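Local coordinates for succinyl-CoA ligase (ADP-forming) subunit alpha (Methanosaeta concilii, PDB 6HXI), which belongs to the succinyl-CoA synthetase family and carries a Rossmann-like domain that contacts coenzyme A, joined to a citrate-synthase-like one, at residues B[12-24]-B[74-88]. Residues are numbered along the deposited sequence; the frame is centred on the assembly and turned at random.
With COA (coenzyme A), chain G.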
ATOM      1  N   ASN B  12      21.178  16.090  46.951  1.00 55.41           N
ATOM      2  CA  ASN B  12      20.103  15.087  46.941  1.00 55.58           C
ATOM      3  C   ASN B  12      18.749  15.657  46.471  1.00 56.35           C
ATOM      4  O   ASN B  12      17.758  14.919  46.408  1.00 57.22           O
ATOM      5  CB  ASN B  12      19.976  14.384  48.294  1.00 61.82           C
ATOM      6  CG  ASN B  12      21.233  13.670  48.722  1.00 87.91           C
ATOM      7  OD1 ASN B  12      21.675  12.702  48.091  1.00 80.83           O
ATOM      8  ND2 ASN B  12      21.849  14.158  49.794  1.00 78.67           N
ATOM      9  N   THR B  13      18.717  16.957  46.117  1.00 49.47           N
ATOM     10  CA  THR B  13      17.522  17.650  45.601  1.00 47.05           C
ATOM     11  C   THR B  13      17.031  17.025  44.287  1.00 47.30           C
ATOM     12  O   THR B  13      17.809  16.839  43.354  1.00 45.54           O
ATOM     13  CB  THR B  13      17.814  19.132  45.443  1.00 47.30           C
ATOM     14  OG1 THR B  13      18.052  19.675  46.735  1.00 49.39           O
ATOM     15  CG2 THR B  13      16.699  19.887  44.768  1.00 43.76           C
ATOM     16  N   LYS B  14      15.742  16.698  44.256  1.00 44.09           N
ATOM     17  CA  LYS B  14      15.012  16.152  43.117  1.00 43.07           C
ATOM     18  C   LYS B  14      13.921  17.165  42.744  1.00 45.73           C
ATOM     19  O   LYS B  14      13.294  17.786  43.621  1.00 45.95           O
ATOM     20  CB  LYS B  14      14.435  14.766  43.446  1.00 45.80           C
ATOM     21  CG  LYS B  14      15.484  13.669  43.506  1.00 52.80           C
ATOM     22  CD  LYS B  14      15.996  13.273  42.123  1.00 54.39           C
ATOM     23  CE  LYS B  14      16.730  11.961  42.160  1.00 71.65           C
ATOM     24  NZ  LYS B  14      16.898  11.398  40.798  1.00 83.30           N
ATOM     25  N   ALA B  15      13.745  17.368  41.450  1.00 40.21           N
ATOM     26  CA  ALA B  15      12.869  18.394  40.933  1.00 39.71           C
ATOM     27  C   ALA B  15      11.977  17.947  39.782  1.00 42.52           C
ATOM     28  O   ALA B  15      12.256  16.949  39.113  1.00 41.73           O
ATOM     29  CB  ALA B  15      13.707  19.592  40.471  1.00 39.84           C
ATOM     30  N   PHE B  16      10.919  18.745  39.535  1.00 37.22           N
ATOM     31  CA  PHE B  16      10.046  18.627  38.390  1.00 35.72           C
ATOM     32  C   PHE B  16      10.321  19.849  37.559  1.00 40.51           C
ATOM     33  O   PHE B  16      10.567  20.924  38.099  1.00 41.25           O
ATOM     34  CB  PHE B  16       8.571  18.645  38.789  1.00 37.39           C
ATOM     35  CG  PHE B  16       8.099  17.533  39.694  1.00 38.08           C
ATOM     36  CD1 PHE B  16       8.253  16.199  39.323  1.00 40.30           C
ATOM     37  CD2 PHE B  16       7.417  17.818  40.866  1.00 38.90           C
ATOM     38  CE1 PHE B  16       7.761  15.169  40.131  1.00 42.85           C
ATOM     39  CE2 PHE B  16       6.959  16.790  41.693  1.00 44.16           C
ATOM     40  CZ  PHE B  16       7.107  15.468  41.307  1.00 43.03           C
ATOM     41  N   VAL B  17      10.321  19.686  36.254  1.00 37.36           N
ATOM     42  CA  VAL B  17      10.447  20.798  35.337  1.00 35.17           C
ATOM     43  C   VAL B  17       9.071  20.908  34.707  1.00 37.07           C
ATOM     44  O   VAL B  17       8.645  19.986  34.010  1.00 37.04           O
ATOM     45  CB  VAL B  17      11.581  20.605  34.284  1.00 38.31           C
ATOM     46  CG1 VAL B  17      11.530  21.709  33.214  1.00 38.38           C
ATOM     47  CG2 VAL B  17      12.948  20.571  34.951  1.00 37.10           C
ATOM     48  N   TYR B  18       8.341  21.979  35.019  1.00 33.41           N
ATOM     49  CA  TYR B  18       7.025  22.252  34.434  1.00 32.51           C
ATOM     50  C   TYR B  18       7.270  23.024  33.132  1.00 39.05           C
ATOM     51  O   TYR B  18       7.817  24.140  33.153  1.00 37.80           O
ATOM     52  CB  TYR B  18       6.116  23.074  35.389  1.00 34.04           C
ATOM     53  CG  TYR B  18       4.707  23.189  34.852  1.00 36.04           C
ATOM     54  CD1 TYR B  18       4.395  24.111  33.857  1.00 35.70           C
ATOM     55  CD2 TYR B  18       3.706  22.312  35.267  1.00 36.76           C
ATOM     56  CE1 TYR B  18       3.130  24.167  33.300  1.00 34.56           C
ATOM     57  CE2 TYR B  18       2.425  22.372  34.724  1.00 37.39           C
ATOM     58  CZ  TYR B  18       2.148  23.293  33.731  1.00 41.71           C
ATOM     59  OH  TYR B  18       0.895  23.375  33.195  1.00 38.96           O
ATOM     60  N   GLY B  19       6.862  22.418  32.022  1.00 36.50           N
ATOM     61  CA  GLY B  19       7.020  22.988  30.694  1.00 36.59           C
ATOM     62  C   GLY B  19       8.060  22.216  29.920  1.00 40.68           C
ATOM     63  O   GLY B  19       9.104  21.876  30.471  1.00 40.55           O
ATOM     64  N   TYR B  20       7.790  21.948  28.637  1.00 38.33           N
ATOM     65  CA  TYR B  20       8.699  21.177  27.795  1.00 38.36           C
ATOM     66  C   TYR B  20       9.875  22.000  27.302  1.00 40.71           C
ATOM     67  O   TYR B  20       9.940  22.376  26.142  1.00 40.63           O
ATOM     68  CB  TYR B  20       7.935  20.479  26.646  1.00 39.20           C
ATOM     69  CG  TYR B  20       8.657  19.269  26.098  1.00 39.59           C
ATOM     70  CD1 TYR B  20       9.166  18.291  26.946  1.00 42.04           C
ATOM     71  CD2 TYR B  20       8.864  19.117  24.729  1.00 39.04           C
ATOM     72  CE1 TYR B  20       9.862  17.191  26.447  1.00 42.69           C
ATOM     73  CE2 TYR B  20       9.536  18.007  24.221  1.00 39.36           C
ATOM     74  CZ  TYR B  20       9.995  17.026  25.081  1.00 43.95           C
ATOM     75  OH  TYR B  20      10.676  15.937  24.587  1.00 51.49           O
ATOM     76  N   GLN B  21      10.819  22.278  28.204  1.00 38.76           N
ATOM     77  CA  GLN B  21      11.997  23.096  27.912  1.00 38.27           C
ATOM     78  C   GLN B  21      13.198  22.195  27.815  1.00 38.11           C
ATOM     79  O   GLN B  21      13.941  22.043  28.779  1.00 38.90           O
ATOM     80  CB  GLN B  21      12.165  24.197  28.990  1.00 39.72           C
ATOM     81  CG  GLN B  21      11.046  25.243  28.983  1.00 41.74           C
ATOM     82  CD  GLN B  21      11.081  26.199  27.812  1.00 52.32           C
ATOM     83  OE1 GLN B  21      12.142  26.657  27.393  1.00 51.82           O
ATOM     84  NE2 GLN B  21       9.913  26.520  27.248  1.00 43.77           N
ATOM     85  N   THR B  22      13.362  21.571  26.670  1.00 33.85           N
ATOM     86  CA  THR B  22      14.395  20.560  26.404  1.00 34.59           C
ATOM     87  C   THR B  22      15.825  21.065  26.655  1.00 41.73           C
ATOM     88  O   THR B  22      16.640  20.327  27.217  1.00 42.75           O
ATOM     89  CB  THR B  22      14.237  19.954  24.999  1.00 38.76           C
ATOM     90  OG1 THR B  22      14.560  20.951  24.036  1.00 49.97           O
ATOM     91  CG2 THR B  22      12.828  19.424  24.735  1.00 37.62           C
ATOM     92  N   ASN B  23      16.138  22.299  26.264  1.00 40.92           N
ATOM     93  CA  ASN B  23      17.481  22.862  26.507  1.00 42.43           C
ATOM     94  C   ASN B  23      17.766  23.078  27.996  1.00 43.86           C
ATOM     95  O   ASN B  23      18.854  22.739  28.468  1.00 43.52           O
ATOM     96  CB  ASN B  23      17.691  24.163  25.709  1.00 52.12           C
ATOM     97  CG  ASN B  23      19.126  24.434  25.336  1.00 96.77           C
ATOM     98  OD1 ASN B  23      20.032  23.614  25.549  1.00 95.84           O
ATOM     99  ND2 ASN B  23      19.360  25.595  24.745  1.00 98.80           N
ATOM    100  N   ALA B  24      16.774  23.610  28.735  1.00 37.67           N
ATOM    101  CA  ALA B  24      16.846  23.847  30.175  1.00 36.03           C
ATOM    102  C   ALA B  24      16.993  22.493  30.893  1.00 37.55           C
ATOM    103  O   ALA B  24      17.831  22.360  31.780  1.00 37.74           O
ATOM    104  CB  ALA B  24      15.573  24.553  30.638  1.00 36.35           C
ATOM    105  N   ALA B  74       2.358  13.846  38.824  1.00 48.55           N
ATOM    106  CA  ALA B  74       3.816  13.770  38.962  1.00 47.58           C
ATOM    107  C   ALA B  74       4.189  13.679  40.428  1.00 53.07           C
ATOM    108  O   ALA B  74       4.992  12.820  40.784  1.00 54.12           O
ATOM    109  CB  ALA B  74       4.483  14.974  38.320  1.00 46.12           C
ATOM    110  N   ALA B  75       3.579  14.534  41.283  1.00 49.00           N
ATOM    111  CA  ALA B  75       3.847  14.585  42.719  1.00 49.43           C
ATOM    112  C   ALA B  75       3.567  13.246  43.399  1.00 53.82           C
ATOM    113  O   ALA B  75       4.390  12.784  44.186  1.00 53.24           O
ATOM    114  CB  ALA B  75       3.056  15.707  43.373  1.00 50.34           C
ATOM    115  N   LEU B  76       2.453  12.596  43.031  1.00 51.21           N
ATOM    116  CA  LEU B  76       2.080  11.275  43.535  1.00 53.13           C
ATOM    117  C   LEU B  76       3.072  10.182  43.076  1.00 56.03           C
ATOM    118  O   LEU B  76       3.380   9.277  43.852  1.00 57.17           O
ATOM    119  CB  LEU B  76       0.641  10.923  43.119  1.00 53.73           C
ATOM    120  CG  LEU B  76      -0.027   9.839  43.962  1.00 61.39           C
ATOM    121  CD1 LEU B  76      -0.669  10.432  45.210  1.00 63.23           C
ATOM    122  CD2 LEU B  76      -1.049   9.077  43.156  1.00 65.71           C
ATOM    123  N   ALA B  77       3.593  10.280  41.841  1.00 50.11           N
ATOM    124  CA  ALA B  77       4.578   9.310  41.344  1.00 49.08           C
ATOM    125  C   ALA B  77       5.980   9.556  41.947  1.00 51.08           C
ATOM    126  O   ALA B  77       6.667   8.605  42.311  1.00 52.65           O
ATOM    127  CB  ALA B  77       4.639   9.353  39.829  1.00 48.35           C
ATOM    128  N   TYR B  78       6.388  10.829  42.091  1.00 45.65           N
ATOM    129  CA  TYR B  78       7.698  11.189  42.636  1.00 43.67           C
ATOM    130  C   TYR B  78       7.567  12.086  43.875  1.00 49.83           C
ATOM    131  O   TYR B  78       7.864  13.282  43.782  1.00 50.45           O
ATOM    132  CB  TYR B  78       8.622  11.790  41.538  1.00 41.03           C
ATOM    133  CG  TYR B  78       8.929  10.802  40.433  1.00 40.47           C
ATOM    134  CD1 TYR B  78       9.977   9.892  40.556  1.00 42.31           C
ATOM    135  CD2 TYR B  78       8.095  10.684  39.328  1.00 40.46           C
ATOM    136  CE1 TYR B  78      10.210   8.916  39.592  1.00 39.85           C
ATOM    137  CE2 TYR B  78       8.303   9.698  38.366  1.00 41.42           C
ATOM    138  CZ  TYR B  78       9.376   8.829  38.488  1.00 51.05           C
ATOM    139  OH  TYR B  78       9.587   7.859  37.526  1.00 56.50           O
ATOM    140  N   PRO B  79       7.146  11.527  45.059  1.00 45.72           N
ATOM    141  CA  PRO B  79       7.018  12.364  46.264  1.00 45.42           C
ATOM    142  C   PRO B  79       8.332  12.933  46.776  1.00 48.95           C
ATOM    143  O   PRO B  79       8.307  13.919  47.511  1.00 46.66           O
ATOM    144  CB  PRO B  79       6.360  11.437  47.295  1.00 48.90           C
ATOM    145  CG  PRO B  79       6.598  10.085  46.819  1.00 53.14           C
ATOM    146  CD  PRO B  79       6.726  10.134  45.331  1.00 47.73           C
ATOM    147  N   GLU B  80       9.467  12.331  46.380  1.00 47.02           N
ATOM    148  CA  GLU B  80      10.805  12.776  46.779  1.00 47.12           C
ATOM    149  C   GLU B  80      11.200  14.124  46.160  1.00 47.71           C
ATOM    150  O   GLU B  80      12.131  14.760  46.637  1.00 47.36           O
ATOM    151  CB  GLU B  80      11.859  11.700  46.442  1.00 49.25           C
ATOM    152  CG  GLU B  80      12.088  11.469  44.952  1.00 57.24           C
ATOM    153  CD  GLU B  80      11.325  10.317  44.334  1.00 83.84           C
ATOM    154  OE1 GLU B  80      11.876   9.690  43.401  1.00 90.65           O
ATOM    155  OE2 GLU B  80      10.186  10.039  44.775  1.00 71.77           O
ATOM    156  N   ALA B  81      10.542  14.515  45.060  1.00 43.71           N
ATOM    157  CA  ALA B  81      10.817  15.769  44.361  1.00 42.48           C
ATOM    158  C   ALA B  81      10.113  16.918  45.121  1.00 44.63           C
ATOM    159  O   ALA B  81       8.884  16.928  45.212  1.00 44.62           O
ATOM    160  CB  ALA B  81      10.323  15.679  42.915  1.00 41.70           C
ATOM    161  N   ASP B  82      10.894  17.825  45.714  1.00 39.33           N
ATOM    162  CA  ASP B  82      10.367  18.939  46.518  1.00 39.87           C
ATOM    163  C   ASP B  82      10.535  20.323  45.846  1.00 43.25           C
ATOM    164  O   ASP B  82      10.147  21.348  46.409  1.00 41.57           O
ATOM    165  CB  ASP B  82      10.968  18.917  47.939  1.00 43.11           C
ATOM    166  CG  ASP B  82      12.382  19.460  48.058  1.00 61.27           C
ATOM    167  OD1 ASP B  82      13.216  19.167  47.164  1.00 59.46           O
ATOM    168  OD2 ASP B  82      12.667  20.158  49.060  1.00 76.59           O
ATOM    169  N   VAL B  83      11.113  20.332  44.639  1.00 40.68           N
ATOM    170  CA  VAL B  83      11.328  21.536  43.854  1.00 38.97           C
ATOM    171  C   VAL B  83      10.551  21.460  42.538  1.00 43.39           C
ATOM    172  O   VAL B  83      10.586  20.419  41.890  1.00 44.87           O
ATOM    173  CB  VAL B  83      12.841  21.764  43.589  1.00 40.27           C
ATOM    174  CG1 VAL B  83      13.071  22.986  42.701  1.00 38.97           C
ATOM    175  CG2 VAL B  83      13.616  21.900  44.891  1.00 40.63           C
ATOM    176  N   MET B  84       9.899  22.577  42.127  1.00 36.95           N
ATOM    177  CA  MET B  84       9.329  22.696  40.791  1.00 35.12           C
ATOM    178  C   MET B  84       9.948  23.895  40.068  1.00 39.69           C
ATOM    179  O   MET B  84       9.901  25.014  40.582  1.00 38.62           O
ATOM    180  CB  MET B  84       7.796  22.783  40.761  1.00 37.20           C
ATOM    181  CG  MET B  84       7.266  22.733  39.321  1.00 39.01           C
ATOM    182  SD  MET B  84       5.480  22.631  39.161  1.00 43.14           S
ATOM    183  CE  MET B  84       5.047  24.370  38.862  1.00 37.18           C
ATOM    184  N   VAL B  85      10.532  23.654  38.863  1.00 36.00           N
ATOM    185  CA  VAL B  85      11.095  24.682  37.978  1.00 32.99           C
ATOM    186  C   VAL B  85       9.981  24.953  37.001  1.00 36.12           C
ATOM    187  O   VAL B  85       9.657  24.086  36.184  1.00 36.68           O
ATOM    188  CB  VAL B  85      12.426  24.247  37.306  1.00 36.57           C
ATOM    189  CG1 VAL B  85      12.985  25.359  36.428  1.00 35.25           C
ATOM    190  CG2 VAL B  85      13.463  23.800  38.352  1.00 37.32           C
ATOM    191  N   ASN B  86       9.296  26.112  37.170  1.00 33.10           N
ATOM    192  CA  ASN B  86       8.108  26.484  36.419  1.00 31.72           C
ATOM    193  C   ASN B  86       8.392  27.368  35.218  1.00 35.52           C
ATOM    194  O   ASN B  86       8.626  28.573  35.369  1.00 36.38           O
ATOM    195  CB  ASN B  86       7.071  27.119  37.368  1.00 34.96           C
ATOM    196  CG  ASN B  86       5.696  27.337  36.765  1.00 39.75           C
ATOM    197  OD1 ASN B  86       5.441  27.022  35.618  1.00 43.58           O
ATOM    198  ND2 ASN B  86       4.758  27.823  37.548  1.00 33.48           N
ATOM    199  N   PHE B  87       8.333  26.773  34.015  1.00 30.91           N
ATOM    200  CA  PHE B  87       8.527  27.489  32.744  1.00 30.19           C
ATOM    201  C   PHE B  87       7.216  27.849  32.061  1.00 33.48           C
ATOM    202  O   PHE B  87       7.218  28.112  30.868  1.00 31.18           O
ATOM    203  CB  PHE B  87       9.382  26.682  31.769  1.00 30.96           C
ATOM    204  CG  PHE B  87      10.843  26.653  32.106  1.00 33.01           C
ATOM    205  CD1 PHE B  87      11.672  27.719  31.767  1.00 35.01           C
ATOM    206  CD2 PHE B  87      11.422  25.516  32.660  1.00 35.08           C
ATOM    207  CE1 PHE B  87      13.039  27.683  32.055  1.00 36.42           C
ATOM    208  CE2 PHE B  87      12.792  25.483  32.941  1.00 38.89           C
ATOM    209  CZ  PHE B  87      13.584  26.586  32.670  1.00 35.61           C
ATOM    210  N   ALA B  88       6.104  27.890  32.803  1.00 33.56           N
ATOM    211  CA  ALA B  88       4.805  28.304  32.244  1.00 33.80           C
ATOM    212  C   ALA B  88       4.897  29.777  31.833  1.00 37.17           C
ATOM    213  O   ALA B  88       5.679  30.518  32.422  1.00 38.14           O
ATOM    214  CB  ALA B  88       3.713  28.127  33.291  1.00 34.59           C
TER
HETATM  215  N1A COA G 701      -2.622  26.371  19.399  1.00 37.02           N
HETATM  216  C2A COA G 701      -2.993  27.143  20.426  1.00 38.66           C
HETATM  217  N3A COA G 701      -2.233  27.674  21.394  1.00 36.94           N
HETATM  218  C4A COA G 701      -0.954  27.284  21.272  1.00 37.60           C
HETATM  219  C5A COA G 701      -0.425  26.485  20.273  1.00 36.70           C
HETATM  220  C6A COA G 701      -1.314  26.042  19.273  1.00 37.31           C
HETATM  221  N6A COA G 701      -0.932  25.350  18.202  1.00 40.79           N
HETATM  222  N7A COA G 701       0.910  26.208  20.522  1.00 41.12           N
HETATM  223  C8A COA G 701       1.158  26.844  21.639  1.00 40.25           C
HETATM  224  N9A COA G 701       0.077  27.513  22.154  1.00 41.42           N
HETATM  225  C1B COA G 701       0.009  28.280  23.397  1.00 39.94           C
HETATM  226  C2B COA G 701       0.408  27.526  24.659  1.00 40.71           C
HETATM  227  O2B COA G 701      -0.674  26.732  25.151  1.00 43.32           O
HETATM  228  C3B COA G 701       0.738  28.699  25.588  1.00 39.95           C
HETATM  229  O3B COA G 701      -0.452  29.297  26.147  1.00 37.56           O
HETATM  230  P3B COA G 701      -0.480  30.081  27.535  1.00 35.80           P
HETATM  231  O7A COA G 701       0.581  31.128  27.466  1.00 36.78           O
HETATM  232  O8A COA G 701      -1.856  30.629  27.660  1.00 39.03           O
HETATM  233  O9A COA G 701      -0.255  29.015  28.623  1.00 35.17           O
HETATM  234  C4B COA G 701       1.283  29.778  24.645  1.00 37.80           C
HETATM  235  O4B COA G 701       0.894  29.380  23.314  1.00 38.21           O
HETATM  236  C5B COA G 701       2.772  30.001  24.709  1.00 39.15           C
HETATM  237  O5B COA G 701       3.409  28.709  24.725  1.00 42.87           O
HETATM  238  P1A COA G 701       4.678  28.395  25.706  1.00 45.87           P
HETATM  239  O1A COA G 701       5.442  27.177  25.337  1.00 46.78           O
HETATM  240  O2A COA G 701       4.291  28.441  27.176  1.00 39.95           O
HETATM  241  O3A COA G 701       5.485  29.720  25.331  1.00 51.94           O
HETATM  242  P2A COA G 701       6.926  30.374  25.498  1.00 48.04           P
HETATM  243  O4A COA G 701       7.785  29.983  24.363  1.00 49.20           O
HETATM  244  O5A COA G 701       6.683  31.866  25.498  1.00 50.70           O
HETATM  245  O6A COA G 701       7.532  29.861  26.911  1.00 41.51           O
HETATM  246  CBP COA G 701       8.629  30.995  28.772  1.00 36.87           C
HETATM  247  CCP COA G 701       7.298  30.560  28.148  1.00 39.55           C
HETATM  248  CDP COA G 701       8.325  31.703  30.100  1.00 29.73           C
HETATM  249  CEP COA G 701       9.545  29.784  29.040  1.00 36.86           C
HETATM  250  CAP COA G 701       9.342  31.968  27.792  1.00 40.28           C
HETATM  251  OAP COA G 701       8.446  32.947  27.298  1.00 42.80           O
HETATM  252  C9P COA G 701      10.603  32.651  28.304  1.00 45.34           C
HETATM  253  O9P COA G 701      11.678  32.048  28.292  1.00 49.14           O
HETATM  254  N8P COA G 701      10.471  33.915  28.740  1.00 43.34           N
HETATM  255  C7P COA G 701      11.565  34.661  29.347  1.00 39.76           C
HETATM  256  C6P COA G 701      11.290  34.976  30.792  1.00 43.61           C
HETATM  257  C5P COA G 701      12.369  35.837  31.406  1.00 46.46           C
HETATM  258  O5P COA G 701      13.011  36.629  30.718  1.00 49.05           O
HETATM  259  N4P COA G 701      12.589  35.668  32.709  1.00 47.54           N
HETATM  260  C3P COA G 701      13.663  36.342  33.426  1.00 51.38           C
HETATM  261  C2P COA G 701      15.003  35.655  33.253  1.00 54.05           C
HETATM  262  S1P COA G 701      16.137  36.520  34.376  1.00 58.56           S
HETATM  263  O   HOH W   1      15.668  20.213  47.874  1.00 42.72           O
HETATM  264  O   HOH W   2      13.988  16.632  46.841  1.00 52.92           O
HETATM  265  O   HOH W   3      13.618  10.363  40.663  1.00 63.54           O
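Phe16 N donates to Val83 O, 2.9 Å away, within the parallel pairing of strands 15-18 and 83-86, a worked example of how a Rossmann-like sheet brings C-terminal strand ends to coenzyme A. Val85 is gripped twice: its N-H runs almost straight (175°) to Phe16 O, and its O receives Tyr18 N. One step on, Phe87 N reaches Tyr18 O at 2.8 Å.

Aromatic side chains pack at both ends of the pairing. The Phe16 ring lies between two methyls, Ala81 CB 3.7 Å from its centroid and Ala74 CB over the opposite face at 4.1 Å; CG beside the backbone N (chi1 -62°) turns the ring against helix 71-77. At the coenzyme A end, Gln21 CG sits over one face of the Phe87 ring, 3.4 Å from Phe87 CG, while Val17 CG1 meets its edge and Ala24 CB touches CZ. Tyr18 and Met84 run side by side in an oblique Met-aromatic contact.

Polar side chains and a water add to the backbone bonds. Asn86 OD1 accepts Ala88 N in an Asx turn, and its ND2 binds Thr96 and Thr97. A water joins Thr13 OG1 to Asp82 OD1; Thr13 OG1 also bonds to Asp10 N.

Phe87 O and Gln21 NE2 approach coenzyme A CEP, the former at 3.4 Å. Strand 42-46 flanks 15-18 and strand 108-111 flanks 83-86, while helix 93-102 packs on Tyr18, Met84 and Ala88.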